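Local coordinates for protein polyporopepsin (Irpex lacteus, PDB 1WKR) that cleaves proteins with broad specificity as a pepsin-like aspartic endopeptidase with milk-clotting activity, at residues G3-N9 with S155-T161; P149-E153 with R276-T280; S56-S60 with S69-Y73; Y188-S194 with S205-V211. All coordinates share one frame; numbering follows the deposited sequence.

Interaction 1: residues G3-N9 with S155-T161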
# COMPACT_ATOMS: atom_id res chain seq x y z
N GLY A 3 16.45 -5.90 9.10
CA GLY A 3 17.10 -5.61 7.82
C GLY A 3 16.16 -4.86 6.94
O GLY A 3 14.91 -4.95 7.06
N SER A 4 16.73 -4.13 6.01
CA SER A 4 15.98 -3.26 5.04
C SER A 4 16.16 -3.74 3.66
O SER A 4 17.16 -4.44 3.29
CB SER A 4 16.33 -1.86 5.20
OG SER A 4 16.00 -1.27 6.46
N VAL A 5 15.28 -3.31 2.75
CA VAL A 5 15.37 -3.50 1.31
C VAL A 5 14.95 -2.24 0.62
O VAL A 5 13.94 -1.62 1.03
CB VAL A 5 14.64 -4.71 0.79
CG1 VAL A 5 13.25 -4.63 1.04
CG2 VAL A 5 14.84 -4.98 -0.58
N PRO A 6 15.63 -1.74 -0.39
CA PRO A 6 15.15 -0.53 -1.15
C PRO A 6 13.91 -0.88 -1.90
O PRO A 6 13.65 -2.01 -2.25
CB PRO A 6 16.33 -0.25 -2.11
CG PRO A 6 17.44 -1.06 -1.63
CD PRO A 6 16.92 -2.27 -0.94
N ALA A 7 13.12 0.15 -2.17
CA ALA A 7 11.86 -0.02 -2.94
C ALA A 7 11.80 1.11 -3.99
O ALA A 7 12.24 2.24 -3.78
CB ALA A 7 10.66 0.08 -1.98
N THR A 8 11.22 0.75 -5.11
CA THR A 8 11.18 1.62 -6.27
C THR A 8 9.77 2.09 -6.56
O THR A 8 8.84 1.31 -6.64
CB THR A 8 11.72 0.89 -7.50
OG1 THR A 8 13.09 0.55 -7.23
CG2 THR A 8 11.77 1.75 -8.71
N ASN A 9 9.64 3.43 -6.69
CA ASN A 9 8.38 4.09 -6.97
C ASN A 9 8.08 3.96 -8.43
O ASN A 9 8.84 4.54 -9.26
CB ASN A 9 8.52 5.56 -6.54
CG ASN A 9 7.23 6.31 -6.57
OD1 ASN A 9 6.41 6.13 -7.47
ND2 ASN A 9 7.01 7.22 -5.61
N SER A 155 11.89 5.66 -9.61
CA SER A 155 12.85 6.18 -8.69
C SER A 155 12.98 5.27 -7.51
O SER A 155 11.97 4.99 -6.81
CB SER A 155 12.39 7.55 -8.18
OG SER A 155 12.18 8.58 -9.18
N THR A 156 14.16 4.77 -7.24
CA THR A 156 14.37 3.91 -6.08
C THR A 156 14.58 4.82 -4.88
O THR A 156 15.68 5.10 -4.45
CB THR A 156 15.58 2.93 -6.29
OG1 THR A 156 15.29 2.18 -7.48
CG2 THR A 156 15.69 1.93 -5.12
N ASN A 157 13.47 5.27 -4.33
CA ASN A 157 13.50 6.30 -3.26
C ASN A 157 12.79 5.82 -2.01
O ASN A 157 12.62 6.60 -1.07
CB ASN A 157 12.91 7.61 -3.75
CG ASN A 157 11.42 7.54 -4.01
OD1 ASN A 157 10.78 6.52 -3.72
ND2 ASN A 157 10.78 8.63 -4.49
N GLY A 158 12.48 4.53 -1.93
CA GLY A 158 11.70 3.95 -0.80
C GLY A 158 12.48 2.92 -0.07
O GLY A 158 13.59 2.49 -0.48
N GLU A 159 11.89 2.44 1.03
CA GLU A 159 12.57 1.42 1.88
C GLU A 159 11.54 0.64 2.63
O GLU A 159 10.57 1.20 3.15
CB GLU A 159 13.57 2.09 2.86
CG GLU A 159 14.36 1.07 3.69
CD GLU A 159 15.25 1.79 4.63
OE1 GLU A 159 14.73 2.37 5.64
OE2 GLU A 159 16.46 1.74 4.45
N LEU A 160 11.75 -0.65 2.73
CA LEU A 160 11.06 -1.55 3.71
C LEU A 160 12.03 -1.91 4.77
O LEU A 160 13.16 -2.35 4.43
CB LEU A 160 10.51 -2.81 3.05
CG LEU A 160 9.16 -2.64 2.34
CD1 LEU A 160 8.97 -1.52 1.44
CD2 LEU A 160 8.72 -4.05 1.82
N THR A 161 11.65 -1.84 6.02
CA THR A 161 12.52 -2.32 7.14
C THR A 161 11.70 -3.34 7.90
O THR A 161 10.60 -3.07 8.41
CB THR A 161 12.96 -1.20 8.08
OG1 THR A 161 13.60 -0.15 7.29
CG2 THR A 161 13.95 -1.69 9.07
O HOH W 1 18.43 0.85 6.42
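S4 and T161 meet through their hydroxyls, S4 OG lying 2.8 Å from T161 OG1 in a hydrogen bond that either could donate. Beside them E159 runs out with CG anti to its backbone N (chi1 -176°), which lays CG and the carboxylate along S4: E159 CG is 3.8 Å from S4 CB, and a water bridges E159 OE2 and S4 OG. Replacing E159 with alanine would probably leave that water without its carboxylate acceptor and uncover the flank of S4. On the other face V5 and L160 point the same way side by side, V5 CG1 3.9 Å from L160 CB, and A7 CB reaches L160 CD1; V16 of strand 14-20 packs on V5 and A7. Further along, T8 OG1 and T156 OG1 share a second hydroxyl pair at 2.7 Å.

Antiparallel backbone bonds hold these side chains in step. V5 and L160 exchange two, and V5 N meets L160 O in the carbonyl plane, whereas A7 N comes to G158 O from above it, 71° out. The change accompanies a classic beta bulge, in which N157 and G158 both face A7. The N157 amide is held by Y14 and E148, and N9 by L11 and E314. Main-chain bonds thus sew on the amino-terminal strand, the S4/T161 and T8/T156 hydroxyls satisfy each other pairwise, and V5, A7 and L160 add an aliphatic patch.

Interaction 2: residues P149-E153 with R276-T280; sequences PTTSE and RNLNT
T151 and N277 are the nearest pair of the two backbones, yet their CA atoms stay 6.6 Å apart, so no main-chain bond crosses and side chains span the gap. The 149-153 segment is an irregular loop; 276-280 includes 3-10 geometry, with N279 N bonded to R276 O. N277 closes the distance with its amide: ND2 donates to T151 O at 2.8 Å, the carbonyl oxygen lying only 6° out of the amide plane, although the nitrogen is tilted 33° from the plane of the T151 carbonyl. The side chains of N277 and T151 cross at about a right angle, with N277 OD1 3.7 Å from T151 CB.

In this pepsin-family protease the contact ties the connection between strands 142-146 and 155-162 to the one between 263-267 and 289-295, away from the catalytic aspartates. L278 contributes the largest share of the buried area. Its two methyls divide the work: CD1 rests 3.5 Å from S152 O and also faces T150 CG2, while CD2 lies against the carboxylate of E153, 3.1 Å from OE2. E153 bends at chi2 (-72°), bringing its acid group back past L278 in the opposite direction. A water joins E153 OE2, to which it donates at 2.9 Å, with T280 OG1, while W274 NE1 bonds to the carbonyl oxygen of L278.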
# COMPACT_ATOMS: atom_id res chain seq x y z
N PRO A 149 7.74 11.29 -2.40
CA PRO A 149 7.24 11.80 -3.69
C PRO A 149 8.28 11.59 -4.79
O PRO A 149 9.47 11.41 -4.53
CB PRO A 149 7.07 13.31 -3.41
CG PRO A 149 6.97 13.41 -1.91
CD PRO A 149 7.95 12.36 -1.40
N THR A 150 7.79 11.62 -6.01
CA THR A 150 8.66 11.36 -7.15
C THR A 150 8.41 12.40 -8.30
O THR A 150 7.31 12.93 -8.41
CB THR A 150 8.45 9.99 -7.59
OG1 THR A 150 9.48 9.68 -8.59
CG2 THR A 150 7.11 9.74 -8.29
N THR A 151 9.48 12.59 -9.07
CA THR A 151 9.39 13.39 -10.36
C THR A 151 10.06 12.54 -11.40
O THR A 151 10.39 13.15 -12.50
CB THR A 151 10.12 14.73 -10.24
OG1 THR A 151 11.46 14.52 -9.89
CG2 THR A 151 9.47 15.64 -9.13
N SER A 152 10.23 11.28 -11.24
CA SER A 152 10.77 10.38 -12.36
C SER A 152 9.88 9.31 -12.51
O SER A 152 9.00 8.87 -11.75
CB SER A 152 12.22 9.98 -11.93
OG SER A 152 13.06 11.06 -11.92
N GLU A 153 10.06 8.57 -13.72
CA GLU A 153 9.08 7.43 -13.93
C GLU A 153 9.38 6.32 -13.05
O GLU A 153 8.49 5.47 -12.77
CB GLU A 153 9.40 6.93 -15.40
CG GLU A 153 9.10 8.00 -16.46
CD GLU A 153 7.74 8.21 -16.67
OE1 GLU A 153 6.80 7.31 -16.73
OE2 GLU A 153 7.35 9.41 -17.08
N ARG A 276 2.95 16.75 -11.60
CA ARG A 276 2.55 17.33 -12.88
C ARG A 276 3.54 17.08 -14.02
O ARG A 276 3.08 16.95 -15.18
CB ARG A 276 2.32 18.82 -12.72
CG ARG A 276 1.03 19.10 -11.95
CD ARG A 276 0.83 20.56 -11.61
NE ARG A 276 1.73 20.96 -10.50
CZ ARG A 276 1.62 22.13 -9.86
NH1 ARG A 276 0.78 23.07 -10.28
NH2 ARG A 276 2.34 22.35 -8.77
N ASN A 277 4.79 16.87 -13.71
CA ASN A 277 5.74 16.55 -14.80
C ASN A 277 5.51 15.22 -15.30
O ASN A 277 6.06 14.85 -16.40
CB ASN A 277 7.19 16.78 -14.37
CG ASN A 277 7.74 15.76 -13.49
OD1 ASN A 277 7.21 15.44 -12.37
ND2 ASN A 277 8.80 15.03 -13.89
N LEU A 278 4.70 14.35 -14.66
CA LEU A 278 4.32 12.99 -15.03
C LEU A 278 2.89 12.87 -15.38
O LEU A 278 2.30 11.80 -15.35
CB LEU A 278 4.75 12.05 -13.89
CG LEU A 278 6.23 12.05 -13.56
CD1 LEU A 278 6.48 11.21 -12.24
CD2 LEU A 278 7.02 11.43 -14.75
N ASN A 279 2.21 14.00 -15.72
CA ASN A 279 0.82 13.94 -16.06
C ASN A 279 0.50 12.98 -17.26
O ASN A 279 -0.55 12.41 -17.34
CB ASN A 279 0.23 15.34 -16.40
CG ASN A 279 -0.11 16.14 -15.21
OD1 ASN A 279 -0.18 15.63 -14.06
ND2 ASN A 279 -0.34 17.45 -15.38
N THR A 280 1.53 12.83 -18.17
CA THR A 280 1.22 11.95 -19.34
C THR A 280 1.10 10.53 -18.85
O THR A 280 0.40 9.73 -19.56
CB THR A 280 2.34 12.05 -20.41
OG1 THR A 280 3.49 11.74 -19.85
CG2 THR A 280 2.35 13.34 -20.91
O HOH W 2 5.05 10.99 -17.80

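Interaction 3: residues S56-S60 with S69-Y73; sequences SDKVS and SGTEY. With SO4 (sulfate ion), chain D.
K58 reaches T71 across the beta hairpin formed by strands 57-62 and 67-79 of this pepsin-like fold. Its CB sits 3.4 Å from G70 O. CG turns the chain at chi2 (-55°), so that CD lies against both G70 O and T71 OG1, 3.5 Å from the latter. CE then comes to the sulfate, and NZ ends in two hydrogen bonds: one to T71 OG1 at 3.0 Å, the other to sulfate O4 at 2.6 Å. T71 OG1 in turn donates to sulfate O2, so the hydroxyl accepts a hydrogen bond from the ammonium and donates one to the anion; S93 OG also bonds the ion, which probably came from the crystallisation liquor. A valine in place of T71 would keep the branched shape but is likely to rob K58 NZ of its acceptor and the sulfate of a donor.

Beneath this, V59 and G70 exchange two backbone bonds, and E72 N donates to D57 O. The approach differs between the bonds of the V59-G70 pair: V59 N sits 49° out of the G70 carbonyl plane, whereas G70 N is tilted only 17° from that of V59. The polar ends of the neighbours look elsewhere, D57 to H120 and E72 OE2 to S88, while L117 touches D57, V59 and E72. E72 crosses V59 obliquely, with OE1 3.4 Å from both V59 CB and V59 CG1.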
# COMPACT_ATOMS: atom_id res chain seq x y z
N SER A 56 -0.19 -29.22 -1.54
CA SER A 56 -1.41 -29.86 -2.04
C SER A 56 -2.46 -28.88 -2.52
O SER A 56 -3.55 -29.24 -2.96
CB SER A 56 -2.03 -30.57 -0.86
OG SER A 56 -2.39 -29.77 0.16
N ASP A 57 -2.14 -27.55 -2.55
CA ASP A 57 -3.16 -26.51 -2.77
C ASP A 57 -2.96 -25.73 -4.03
O ASP A 57 -1.85 -25.38 -4.45
CB ASP A 57 -3.11 -25.53 -1.61
CG ASP A 57 -3.54 -26.14 -0.31
OD1 ASP A 57 -4.69 -26.72 -0.25
OD2 ASP A 57 -2.81 -26.06 0.68
N LYS A 58 -4.10 -25.34 -4.60
CA LYS A 58 -4.19 -24.19 -5.55
C LYS A 58 -4.46 -22.94 -4.70
O LYS A 58 -4.83 -23.02 -3.55
CB LYS A 58 -5.35 -24.41 -6.54
CG LYS A 58 -5.24 -25.73 -7.37
CD LYS A 58 -3.99 -25.76 -8.05
CE LYS A 58 -3.97 -27.01 -9.16
NZ LYS A 58 -2.69 -27.08 -9.81
N VAL A 59 -4.27 -21.79 -5.38
CA VAL A 59 -4.41 -20.51 -4.69
C VAL A 59 -5.10 -19.52 -5.62
O VAL A 59 -4.94 -19.59 -6.84
CB VAL A 59 -3.00 -19.98 -4.19
CG1 VAL A 59 -2.06 -19.73 -5.36
CG2 VAL A 59 -3.16 -18.72 -3.35
N SER A 60 -5.89 -18.63 -5.03
CA SER A 60 -6.67 -17.61 -5.79
C SER A 60 -6.88 -16.42 -4.85
O SER A 60 -7.27 -16.58 -3.74
CB SER A 60 -8.10 -18.28 -6.12
OG SER A 60 -8.87 -17.40 -6.79
N SER A 69 -4.78 -16.45 -10.06
CA SER A 69 -4.95 -17.81 -9.50
C SER A 69 -3.79 -18.65 -10.04
O SER A 69 -3.24 -18.42 -11.08
CB SER A 69 -6.34 -18.39 -9.84
OG SER A 69 -6.51 -18.39 -11.17
N GLY A 70 -3.56 -19.73 -9.27
CA GLY A 70 -2.46 -20.65 -9.65
C GLY A 70 -2.30 -21.74 -8.63
O GLY A 70 -3.25 -22.25 -8.06
N THR A 71 -1.03 -22.04 -8.37
CA THR A 71 -0.66 -23.19 -7.49
C THR A 71 0.28 -22.63 -6.40
O THR A 71 1.11 -21.76 -6.69
CB THR A 71 0.11 -24.21 -8.33
OG1 THR A 71 -0.88 -24.82 -9.23
CG2 THR A 71 0.70 -25.33 -7.54
N GLU A 72 0.09 -23.16 -5.19
CA GLU A 72 0.93 -22.76 -4.04
C GLU A 72 2.15 -23.64 -3.94
O GLU A 72 2.02 -24.92 -4.01
CB GLU A 72 0.11 -22.79 -2.78
CG GLU A 72 0.71 -22.05 -1.59
CD GLU A 72 0.64 -20.53 -1.74
OE1 GLU A 72 -0.01 -19.97 -2.62
OE2 GLU A 72 1.26 -19.82 -0.82
N TYR A 73 3.30 -23.11 -3.70
CA TYR A 73 4.59 -23.79 -3.48
C TYR A 73 5.19 -23.31 -2.21
O TYR A 73 4.80 -22.27 -1.68
CB TYR A 73 5.53 -23.45 -4.63
CG TYR A 73 5.19 -24.01 -5.97
CD1 TYR A 73 4.26 -23.40 -6.77
CD2 TYR A 73 5.76 -25.22 -6.42
CE1 TYR A 73 3.92 -23.91 -8.04
CE2 TYR A 73 5.41 -25.75 -7.70
CZ TYR A 73 4.51 -25.06 -8.44
OH TYR A 73 4.18 -25.63 -9.67
S SO4 D . -2.39 -24.23 -12.28
O1 SO4 D . -1.30 -24.91 -13.33
O2 SO4 D . -1.54 -23.39 -11.38
O3 SO4 D . -3.24 -23.40 -13.06
O4 SO4 D . -3.09 -25.20 -11.54

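Interaction 4: residues Y188-S194 with S205-V211. Unlike the reference sequence in segment 188-194: S194 (reference Thr). With SO4 (sulfate ion), chain E.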
# COMPACT_ATOMS: atom_id res chain seq x y z
N TYR A 188 -7.56 -6.00 7.72
CA TYR A 188 -6.42 -5.38 7.04
C TYR A 188 -5.63 -4.63 8.04
O TYR A 188 -5.78 -4.78 9.27
CB TYR A 188 -7.00 -4.47 5.91
CG TYR A 188 -7.89 -5.12 4.91
CD1 TYR A 188 -9.29 -5.36 5.26
CD2 TYR A 188 -7.46 -5.55 3.68
CE1 TYR A 188 -10.11 -6.01 4.35
CE2 TYR A 188 -8.31 -6.24 2.81
CZ TYR A 188 -9.62 -6.42 3.16
OH TYR A 188 -10.49 -7.11 2.30
N TRP A 189 -4.72 -3.74 7.57
CA TRP A 189 -4.09 -2.76 8.48
C TRP A 189 -5.09 -1.63 8.64
O TRP A 189 -5.01 -0.57 8.01
CB TRP A 189 -2.74 -2.28 7.90
CG TRP A 189 -1.73 -3.41 8.02
CD1 TRP A 189 -1.30 -4.25 7.02
CD2 TRP A 189 -1.08 -3.85 9.20
NE1 TRP A 189 -0.40 -5.18 7.52
CE2 TRP A 189 -0.28 -4.95 8.87
CE3 TRP A 189 -1.10 -3.40 10.53
CZ2 TRP A 189 0.50 -5.60 9.81
CZ3 TRP A 189 -0.31 -4.03 11.45
CH2 TRP A 189 0.48 -5.12 11.10
N GLY A 190 -6.12 -1.92 9.45
CA GLY A 190 -7.32 -1.04 9.58
C GLY A 190 -7.20 -0.16 10.77
O GLY A 190 -6.78 -0.58 11.86
N ILE A 191 -7.57 1.10 10.57
CA ILE A 191 -7.53 2.10 11.62
C ILE A 191 -8.84 2.91 11.60
O ILE A 191 -9.58 2.88 10.63
CB ILE A 191 -6.32 3.07 11.48
CG1 ILE A 191 -6.43 3.92 10.20
CG2 ILE A 191 -5.00 2.27 11.46
CD1 ILE A 191 -5.39 5.00 10.10
N ASN A 192 -9.07 3.65 12.68
CA ASN A 192 -10.07 4.67 12.70
C ASN A 192 -9.47 6.03 12.44
O ASN A 192 -8.39 6.32 12.97
CB ASN A 192 -10.78 4.65 14.08
CG ASN A 192 -11.39 3.29 14.35
OD1 ASN A 192 -11.14 2.75 15.54
ND2 ASN A 192 -12.04 2.69 13.50
N GLN A 193 -10.15 6.87 11.64
CA GLN A 193 -9.66 8.24 11.46
C GLN A 193 -10.84 9.13 11.09
O GLN A 193 -11.90 8.61 10.69
CB GLN A 193 -8.58 8.33 10.34
CG GLN A 193 -9.15 8.37 8.95
CD GLN A 193 -8.06 8.26 7.87
OE1 GLN A 193 -6.88 8.15 8.18
NE2 GLN A 193 -8.48 8.32 6.61
N SER A 194 -10.64 10.44 11.12
CA SER A 194 -11.52 11.39 10.49
C SER A 194 -10.70 12.26 9.55
O SER A 194 -9.48 12.32 9.65
CB SER A 194 -12.24 12.25 11.52
OG SER A 194 -11.29 13.14 12.10
N SER A 205 -16.44 11.81 8.63
CA SER A 205 -16.54 11.70 10.06
C SER A 205 -15.82 10.44 10.57
O SER A 205 -15.71 9.45 9.79
CB SER A 205 -18.05 11.61 10.49
OG SER A 205 -18.79 12.75 9.93
N SER A 206 -15.42 10.43 11.78
CA SER A 206 -14.65 9.32 12.39
C SER A 206 -15.24 8.02 11.98
O SER A 206 -16.44 7.70 12.19
CB SER A 206 -14.73 9.44 13.90
OG SER A 206 -14.07 10.61 14.30
N THR A 207 -14.41 7.16 11.40
CA THR A 207 -14.87 5.86 10.87
C THR A 207 -13.66 4.96 10.61
O THR A 207 -12.51 5.38 10.77
CB THR A 207 -15.68 6.09 9.58
OG1 THR A 207 -16.35 4.89 9.24
CG2 THR A 207 -14.78 6.54 8.37
N ALA A 208 -13.93 3.74 10.17
CA ALA A 208 -12.91 2.75 9.94
C ALA A 208 -12.51 2.69 8.46
O ALA A 208 -13.37 2.88 7.58
CB ALA A 208 -13.41 1.35 10.40
N GLY A 209 -11.26 2.32 8.21
CA GLY A 209 -10.71 2.15 6.86
C GLY A 209 -9.34 1.57 6.95
O GLY A 209 -8.95 1.08 8.04
N ILE A 210 -8.59 1.54 5.87
CA ILE A 210 -7.32 0.84 5.86
C ILE A 210 -6.19 1.65 5.31
O ILE A 210 -6.41 2.66 4.63
CB ILE A 210 -7.43 -0.53 5.11
CG1 ILE A 210 -7.51 -0.33 3.58
CG2 ILE A 210 -8.63 -1.33 5.63
CD1 ILE A 210 -7.41 -1.62 2.77
N VAL A 211 -4.98 1.24 5.64
CA VAL A 211 -3.72 1.85 5.13
C VAL A 211 -3.11 0.85 4.20
O VAL A 211 -2.76 -0.28 4.61
CB VAL A 211 -2.81 2.21 6.31
CG1 VAL A 211 -1.53 2.85 5.76
CG2 VAL A 211 -3.50 3.12 7.31
S SO4 E . -15.65 13.84 13.74
O1 SO4 E . -14.65 14.59 14.47
O2 SO4 E . -15.86 12.67 14.55
O3 SO4 E . -16.95 14.62 13.71
O4 SO4 E . -15.25 13.39 12.44
O HOH W 3 -4.19 -2.81 4.76
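I210 and Y188 make the close-packed end of this contact: I210 CG2 presses to 3.5 Å from Y188 CB and stays near CG, while CD1 reaches CD2 of the ring. Both branches of the isoleucine come to the tyrosine from one side, CG2 at its CB and CD1 at the ring, with CG2 anti to the carbonyl carbon and CG1 between that carbon and the backbone N (chi1 74°). Y188 OH runs on to hydrogen-bond the backbone of the bound peptide. Next door I191 CD1 meets V211 CG2 at 3.9 Å, with L327 touching both. A water bridges W189 N and V211 O, and W189 NE1 bonds to V107 O.

The strands are antiparallel, and I191 with G209 and Q193 with T207 exchange paired backbone bonds; V211 N adds another to W189 O. CA-H...O contacts fill in between, G190 CA lying 3.1 Å from G209 O.

Toward the other end the contact loosens into polar, more exposed residues. N192 ND2 lies 3.6 Å from A208 CB and bonds T180, and S194 CB faces S206. Here a sulfate is gripped by S206, whose OG donates to O2 at 2.7 Å and whose N donates to O4. Strand 207-211 runs directly into the active-site D212, I210 lying near it, as in pepsin-family proteases, where the second catalytic aspartate follows such a strand in the carboxy-terminal lobe.

Interactions 1 and 2 touch: S155 OG and T150 OG1 are 3.0 Å apart in a probable hydrogen bond, and N9 ND2 lies 3.7 Å from T150 CG2, so the end of the 3-9/155-161 pair runs into the loop that N277 and L278 grip. Along the chain their segments alternate, while interaction 3 is nested inside the loop closed by interaction 1, its centre about 28 Å away. Interaction 4 is nested within interaction 2 and is closest to catalysis: the I210 side chain is about 4 Å from D212 and about 8 Å from D32. From interaction 1, L160 lies about 9 Å from D32, whereas interactions 2 and 3 are remote from both aspartates.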